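Local coordinates for copper-containing nitrite reductase (Hyphomicrobium denitrificans 1NES1, PDB 6TFO) that reduces nitrite to nitric oxide at a copper centre, in a three-domain enzyme that also carries electron-transfer copper sites, at the interface of chains A and B. Numbering follows the deposited sequence. Chains: chain A/B, Copper-containing nitrite reductase.

The interface of chains A and B. Residues chain A 410, 438, 443-444; chain B 230-232, 234-235, 238, 249.
B:Tyr238 meets A:Arg410 tip to tip at the backbone carbonyl oxygen of A:Lys438, which both side chains use as an acceptor. The phenol hydroxyl OH of B:Tyr238 donates to A:Lys438 O at 2.6 Å, tilted 23° from the carbonyl plane, and A:Lys438 O lies at the edge of the B:Tyr238 ring, in its plane. Both terminal nitrogens of A:Arg410 point at the same oxygen, NH2 at 3.0 Å and NH1 at 3.2 Å from A:Lys438 O; the acceptor lies in the guanidinium plane, whereas the two nitrogens stand above the carbonyl plane. The hydroxyl and both guanidinium nitrogens thus converge on one oxygen, with ring and guanidinium planes 72° apart. The nearby guanidinium may further polarise this carbonyl. One guanidinium face also receives CD of B:Pro232, 3.7 Å from A:Arg410 CZ and near the border of the group rather than over its centre.

Beside this polar cluster, A:Met443 pushes its thioether into chain B. A bend at chi3 (-76°) turns the methyl toward the B:Thr230 carbonyl, with CE 3.3 Å from B:Thr230 O. The thioether slants across the tyrosine ring, CG over one face near the CE1 rim and SD just past that rim, 3.4 Å from B:Tyr238 CE1; SD also packs on B:Gly231 and B:Ala235. B:Val249 touches the backbone of A:His444 through CG2.

The A–B interface is not an exact two-fold, consistent with neighbours in the homotrimer: C-terminal strand 443-445 and loop residues of chain A pack against 3-10 helix 232-238, its preceding loop and strand 246-252 of chain B.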
# COMPACT_ATOMS: atom_id res chain seq x y z
N ARG A 410 -5.10 -58.74 2.06
CA ARG A 410 -5.12 -58.71 0.57
C ARG A 410 -4.21 -57.60 0.03
O ARG A 410 -3.71 -56.79 0.82
CB ARG A 410 -6.56 -58.55 0.08
CG ARG A 410 -7.27 -57.32 0.61
CD ARG A 410 -8.22 -56.80 -0.46
NE ARG A 410 -7.45 -56.42 -1.64
CZ ARG A 410 -7.92 -56.36 -2.88
NH1 ARG A 410 -9.18 -56.65 -3.15
NH2 ARG A 410 -7.13 -55.98 -3.86
N LYS A 438 -6.23 -57.54 -8.18
CA LYS A 438 -7.21 -56.43 -8.06
C LYS A 438 -8.45 -56.91 -7.29
O LYS A 438 -8.82 -56.22 -6.34
CB LYS A 438 -7.61 -55.89 -9.45
CG LYS A 438 -8.46 -56.81 -10.33
CD LYS A 438 -7.79 -58.10 -10.83
CE LYS A 438 -6.66 -57.85 -11.80
NZ LYS A 438 -5.51 -58.76 -11.57
N MET A 443 -12.42 -57.57 -1.33
CA MET A 443 -12.85 -56.37 -2.09
C MET A 443 -12.74 -56.64 -3.60
O MET A 443 -11.64 -57.07 -4.03
CB MET A 443 -11.99 -55.15 -1.72
CG MET A 443 -12.46 -53.86 -2.35
SD MET A 443 -11.61 -52.45 -1.61
CE MET A 443 -12.48 -52.35 -0.05
N HIS A 444 -13.81 -56.40 -4.37
CA HIS A 444 -13.80 -56.59 -5.84
C HIS A 444 -14.82 -55.68 -6.52
O HIS A 444 -15.75 -55.18 -5.83
CB HIS A 444 -14.01 -58.07 -6.23
CG HIS A 444 -15.36 -58.64 -5.95
ND1 HIS A 444 -15.62 -59.43 -4.84
CD2 HIS A 444 -16.52 -58.57 -6.64
CE1 HIS A 444 -16.88 -59.83 -4.86
NE2 HIS A 444 -17.45 -59.31 -5.96
N THR B 230 -11.44 -52.99 3.81
CA THR B 230 -10.04 -53.44 3.63
C THR B 230 -9.77 -53.63 2.14
O THR B 230 -10.44 -54.47 1.52
CB THR B 230 -9.79 -54.71 4.46
OG1 THR B 230 -10.18 -54.40 5.80
CG2 THR B 230 -8.35 -55.19 4.43
N GLY B 231 -8.80 -52.88 1.61
CA GLY B 231 -8.34 -52.98 0.21
C GLY B 231 -8.16 -51.60 -0.42
O GLY B 231 -8.46 -50.58 0.21
N PRO B 232 -7.71 -51.51 -1.69
CA PRO B 232 -7.34 -50.23 -2.31
C PRO B 232 -8.31 -49.06 -2.04
O PRO B 232 -9.50 -49.16 -2.36
CB PRO B 232 -7.30 -50.59 -3.81
CG PRO B 232 -6.82 -52.03 -3.81
CD PRO B 232 -7.50 -52.65 -2.60
N GLY B 234 -9.84 -47.96 0.43
CA GLY B 234 -11.03 -48.26 1.24
C GLY B 234 -12.30 -48.33 0.39
O GLY B 234 -13.38 -47.99 0.93
N ALA B 235 -12.14 -48.77 -0.88
CA ALA B 235 -13.20 -48.90 -1.92
C ALA B 235 -13.08 -47.78 -2.97
O ALA B 235 -13.68 -47.92 -4.07
CB ALA B 235 -14.59 -48.93 -1.31
N TYR B 238 -12.25 -48.38 -6.68
CA TYR B 238 -13.28 -49.12 -7.46
C TYR B 238 -14.49 -48.22 -7.72
O TYR B 238 -15.33 -48.63 -8.54
CB TYR B 238 -13.70 -50.41 -6.73
CG TYR B 238 -12.57 -51.35 -6.36
CD1 TYR B 238 -11.80 -51.12 -5.23
CD2 TYR B 238 -12.25 -52.44 -7.15
CE1 TYR B 238 -10.73 -51.94 -4.90
CE2 TYR B 238 -11.18 -53.27 -6.84
CZ TYR B 238 -10.42 -53.02 -5.71
OH TYR B 238 -9.37 -53.82 -5.39
N VAL B 249 -19.05 -51.85 -6.02
CA VAL B 249 -17.93 -52.56 -5.32
C VAL B 249 -18.55 -53.47 -4.25
O VAL B 249 -19.58 -53.08 -3.65
CB VAL B 249 -16.92 -51.56 -4.73
CG1 VAL B 249 -17.54 -50.68 -3.66
CG2 VAL B 249 -15.67 -52.24 -4.21